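Local atomic coordinates of UDP-L-Rhamnose Synthase (Acanthamoeba polyphaga mimivirus, PDB entry 7JID), a protein that makes UDP-L-rhamnose, acting as a nucleotide-sugar oxidoreductase that binds NADP and UDP-rhamnose. Residues E226-S229 with L230-D233; P275-L278 with T279-E283. One frame throughout, in Å; residues are numbered along the deposited sequence. Where two conformers were deposited one is given.

Overall arrangement
Both contacts are local: contact 1 lies within helix 224-234, and contact 2 spans the start of helix 277-287, so neither closes a long loop, and they follow one another along the chain without nesting or crossing. Coming from the N terminus, the chain first lays down the six-stranded parallel sheet, whose last strand is 212-215; contact 1 then lies in helix 224-234. Strand 242-243 and helices 246-252 and 265-270 intervene before contact 2, which starts the C-terminal helix 277-287. The two helices pack directly, with the contact centres about 12 Å apart. Leu230 CD1 reaches Ile281 CG2 at 3.5 Å, and Ile227 and Leu278 join the same apolar seam.

Contact 1. Residues E226-S229 with L230-D233; sequences EILS and LIRD
Ser229 and Arg232, one turn apart on helix 224-234, meet with the serine's CA lying over one face of the guanidinium, offset toward its rim. A water joins their polar ends, donating to Ser229 OG at 2.9 Å and accepting from Arg232 NH2 at 2.8 Å; it sits in the guanidinium plane, at the edge. Ser229 OG also hydrogen-bonds to Asn225 O, one turn back. Arg232 sends CG away from its own backbone N (chi1 178°) and then bends at chi3, which folds the guanidinium back over Ser229 and alongside Asp233. The salt bridge from Arg232 to Asp233 is gripped side-on: NE bonds OD1 at 2.9 Å, coming from above the carboxylate plane, while NH2 reaches OD2 at 3.1 Å, on the syn side but well out of that plane. Two nearly straight bonds and the water thus limit the rotation of the guanidinium.

Beneath this polar surface run four i to i+4 backbone bonds, among them Asp233 N to Ser229 O at 2.8 Å. Round the helix from the salt bridge, Ile227 and Ile231 lie side by side and point the same way, CG2 of the first against CD1 of the second at 4.1 Å. Leu228 CD2 comes to the same CD1 more loosely, at 4.5 Å.

The helix is amphipathic. Ile227 and Ile231 face helices 175-181 and 277-287, Ile231 meeting Val285 of the latter, to which Leu230 is also turned. Leu228 reaches helix 175-181 at Leu180 and, with Ser229 and Arg232, touches Trp241 in a loop.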
loop_
_atom_site.group_PDB
_atom_site.type_symbol
_atom_site.label_atom_id
_atom_site.label_comp_id
_atom_site.label_asym_id
_atom_site.label_seq_id
_atom_site.Cartn_x
_atom_site.Cartn_y
_atom_site.Cartn_z
ATOM N N GLU A 226 -32.402 -3.097 14.220
ATOM C CA GLU A 226 -33.147 -4.365 14.014
ATOM C C GLU A 226 -32.527 -5.470 14.885
ATOM O O GLU A 226 -33.269 -6.274 15.479
ATOM C CB GLU A 226 -33.151 -4.831 12.563
ATOM C CG GLU A 226 -34.061 -4.050 11.656
ATOM C CD GLU A 226 -33.835 -4.409 10.210
ATOM O OE1 GLU A 226 -32.743 -4.142 9.753
ATOM O OE2 GLU A 226 -34.747 -4.942 9.560
ATOM N N ILE A 227 -31.194 -5.513 14.987
ATOM C CA ILE A 227 -30.471 -6.532 15.787
ATOM C C ILE A 227 -30.785 -6.335 17.273
ATOM O O ILE A 227 -31.190 -7.322 17.916
ATOM C CB ILE A 227 -28.951 -6.485 15.556
ATOM C CG1 ILE A 227 -28.623 -6.885 14.125
ATOM C CG2 ILE A 227 -28.254 -7.400 16.576
ATOM C CD1 ILE A 227 -27.221 -6.525 13.761
ATOM N N LEU A 228 -30.714 -5.114 17.774
ATOM C CA LEU A 228 -30.943 -4.887 19.222
ATOM C C LEU A 228 -32.416 -5.188 19.501
ATOM O O LEU A 228 -32.686 -5.678 20.565
ATOM C CB LEU A 228 -30.542 -3.468 19.615
ATOM C CG LEU A 228 -29.035 -3.261 19.551
ATOM C CD1 LEU A 228 -28.692 -1.787 19.573
ATOM C CD2 LEU A 228 -28.327 -4.030 20.661
ATOM N N SER A 229 -33.312 -4.804 18.597
ATOM C CA SER A 229 -34.769 -5.124 18.727
ATOM C C SER A 229 -34.994 -6.654 18.817
ATOM O O SER A 229 -35.829 -7.097 19.636
ATOM C CB SER A 229 -35.569 -4.477 17.641
ATOM O OG SER A 229 -35.561 -3.067 17.761
ATOM N N LEU A 230 -34.296 -7.485 18.036
ATOM C CA LEU A 230 -34.442 -8.958 18.189
ATOM C C LEU A 230 -33.947 -9.426 19.547
ATOM O O LEU A 230 -34.591 -10.296 20.145
ATOM C CB LEU A 230 -33.679 -9.666 17.090
ATOM C CG LEU A 230 -34.330 -9.613 15.719
ATOM C CD1 LEU A 230 -33.359 -10.116 14.669
ATOM C CD2 LEU A 230 -35.627 -10.433 15.711
ATOM N N ILE A 231 -32.827 -8.889 20.019
ATOM C CA ILE A 231 -32.293 -9.327 21.333
ATOM C C ILE A 231 -33.330 -8.953 22.393
ATOM O O ILE A 231 -33.634 -9.794 23.253
ATOM C CB ILE A 231 -30.927 -8.677 21.579
ATOM C CG1 ILE A 231 -29.893 -9.253 20.616
ATOM C CG2 ILE A 231 -30.550 -8.812 23.036
ATOM C CD1 ILE A 231 -28.578 -8.492 20.565
ATOM N N ARG A 232 -33.896 -7.760 22.285
ATOM C CA ARG A 232 -34.906 -7.287 23.252
ATOM C C ARG A 232 -36.132 -8.206 23.200
ATOM O O ARG A 232 -36.574 -8.704 24.267
ATOM C CB ARG A 232 -35.331 -5.859 22.940
ATOM C CG ARG A 232 -36.406 -5.284 23.858
ATOM C CD ARG A 232 -36.957 -3.985 23.289
ATOM N NE ARG A 232 -37.582 -4.259 22.011
ATOM C CZ ARG A 232 -37.679 -3.425 20.992
ATOM N NH1 ARG A 232 -37.150 -2.211 21.043
ATOM N NH2 ARG A 232 -38.257 -3.846 19.880
ATOM N N ASP A 233 -36.647 -8.428 21.998
ATOM C CA ASP A 233 -37.953 -9.102 21.777
ATOM C C ASP A 233 -37.849 -10.617 21.978
ATOM O O ASP A 233 -38.899 -11.217 22.284
ATOM C CB ASP A 233 -38.492 -8.751 20.398
ATOM C CG ASP A 233 -38.882 -7.296 20.301
ATOM O OD1 ASP A 233 -39.094 -6.674 21.350
ATOM O OD2 ASP A 233 -39.024 -6.801 19.185
HETATM O O HOH W 1 -38.321 -2.291 17.519
#

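Contact 2. Residues P275-L278 with T279-E283; sequences PDIL and TGIRE
Across 275-283 the chain turns from extended Pro275 and Asp276 into helix 277-287, whose first i to i+4 bond runs from Gly280 N to Asp276 O at 2.9 Å. Asp276 is the N-cap, and its side chain crosses that of Thr279 at about a right angle. With chi1 at 74°, CG stands between the backbone N and the carbonyl carbon, and the carboxylate swings over the first turn. OD1 accepts from Thr279 N at 2.9 Å in a nearly straight bond (172°) that arrives from above the carboxylate plane. OD2 takes the Thr279 hydroxyl on the syn side, somewhat out of the plane, OG1 to OD2 being a short 2.5 Å.

Ile277 and Ile281 run side by side on the buried flank, CD1 of the first meeting CG1 of the second at 3.9 Å. Both press inward, Ile277 against Ile194 and Val222 and Ile281 against Ile166, with helix 224-234 alongside. On another flank, in one of two modelled conformers, Arg282 bends at chi3 and folds back loosely toward Leu278, a placing that remains tentative.

Both carboxylate oxygens of Asp276 are therefore engaged by Thr279, which fixes the rotation of the carboxylate and satisfies an amide N-H that has no carbonyl of a preceding helical turn to bond. The negative charge of Asp276 at the helix N terminus would probably be favoured by the helix dipole.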
loop_
_atom_site.group_PDB
_atom_site.type_symbol
_atom_site.label_atom_id
_atom_site.label_comp_id
_atom_site.label_asym_id
_atom_site.label_seq_id
_atom_site.Cartn_x
_atom_site.Cartn_y
_atom_site.Cartn_z
ATOM N N PRO A 275 -28.622 -18.007 4.278
ATOM C CA PRO A 275 -29.820 -17.303 4.732
ATOM C C PRO A 275 -29.701 -15.785 4.520
ATOM O O PRO A 275 -28.603 -15.243 4.706
ATOM C CB PRO A 275 -29.883 -17.590 6.230
ATOM C CG PRO A 275 -29.126 -18.898 6.382
ATOM C CD PRO A 275 -28.014 -18.801 5.369
ATOM N N ASP A 276 -30.801 -15.122 4.168
ATOM C CA ASP A 276 -30.810 -13.639 4.233
ATOM C C ASP A 276 -30.403 -13.246 5.651
ATOM O O ASP A 276 -30.559 -14.023 6.634
ATOM C CB ASP A 276 -32.154 -13.052 3.848
ATOM C CG ASP A 276 -33.165 -13.269 4.943
ATOM O OD1 ASP A 276 -33.162 -12.466 5.887
ATOM O OD2 ASP A 276 -33.985 -14.250 4.860
ATOM N N ILE A 277 -29.784 -12.071 5.778
ATOM C CA ILE A 277 -29.180 -11.610 7.042
ATOM C C ILE A 277 -30.222 -11.564 8.186
ATOM O O ILE A 277 -29.871 -11.846 9.350
ATOM C CB ILE A 277 -28.480 -10.247 6.834
ATOM C CG1 ILE A 277 -27.751 -9.780 8.080
ATOM C CG2 ILE A 277 -29.440 -9.170 6.349
ATOM C CD1 ILE A 277 -26.691 -10.741 8.550
ATOM N N LEU A 278 -31.476 -11.201 7.932
ATOM C CA LEU A 278 -32.462 -11.092 9.050
ATOM C C LEU A 278 -32.890 -12.492 9.546
ATOM O O LEU A 278 -32.864 -12.738 10.793
ATOM C CB LEU A 278 -33.649 -10.216 8.628
ATOM C CG LEU A 278 -34.560 -9.909 9.813
ATOM C CD1 LEU A 278 -33.832 -9.066 10.840
ATOM C CD2 LEU A 278 -35.810 -9.163 9.368
ATOM N N THR A 279 -33.171 -13.422 8.647
ATOM C CA THR A 279 -33.387 -14.851 8.999
ATOM C C THR A 279 -32.163 -15.339 9.772
ATOM O O THR A 279 -32.347 -15.932 10.860
ATOM C CB THR A 279 -33.663 -15.718 7.776
ATOM O OG1 THR A 279 -34.795 -15.214 7.058
ATOM C CG2 THR A 279 -33.893 -17.161 8.158
ATOM N N GLY A 280 -30.953 -15.040 9.287
ATOM C CA GLY A 280 -29.731 -15.513 9.939
ATOM C C GLY A 280 -29.550 -14.901 11.301
ATOM O O GLY A 280 -29.171 -15.621 12.239
ATOM N N ILE A 281 -29.793 -13.599 11.483
ATOM C CA ILE A 281 -29.642 -12.914 12.800
ATOM C C ILE A 281 -30.703 -13.473 13.748
ATOM O O ILE A 281 -30.372 -13.672 14.935
ATOM C CB ILE A 281 -29.801 -11.384 12.674
ATOM C CG1 ILE A 281 -28.643 -10.760 11.903
ATOM C CG2 ILE A 281 -29.947 -10.733 14.048
ATOM C CD1 ILE A 281 -27.328 -10.851 12.592
ATOM N N ARG A 282 -31.939 -13.631 13.295
ATOM C CA ARG A 282 -32.986 -14.225 14.166
ATOM C C ARG A 282 -32.456 -15.543 14.732
ATOM O O ARG A 282 -32.583 -15.768 15.964
ATOM C CB ARG A 282 -34.274 -14.500 13.391
ATOM C CG ARG A 282 -35.358 -15.149 14.242
ATOM C CD ARG A 282 -36.700 -15.144 13.546
ATOM N NE ARG A 282 -37.003 -13.845 12.953
ATOM C CZ ARG A 282 -36.978 -13.554 11.659
ATOM N NH1 ARG A 282 -37.284 -12.336 11.266
ATOM N NH2 ARG A 282 -36.676 -14.476 10.766
ATOM N N GLU A 283 -31.876 -16.361 13.866
ATOM C CA GLU A 283 -31.319 -17.683 14.262
ATOM C C GLU A 283 -30.233 -17.436 15.302
ATOM O O GLU A 283 -30.310 -18.045 16.407
ATOM C CB GLU A 283 -30.890 -18.513 13.050
ATOM C CG GLU A 283 -30.187 -19.813 13.447
ATOM C CD GLU A 283 -29.839 -20.785 12.325
ATOM O OE1 GLU A 283 -30.397 -20.659 11.218
ATOM O OE2 GLU A 283 -28.989 -21.675 12.561
#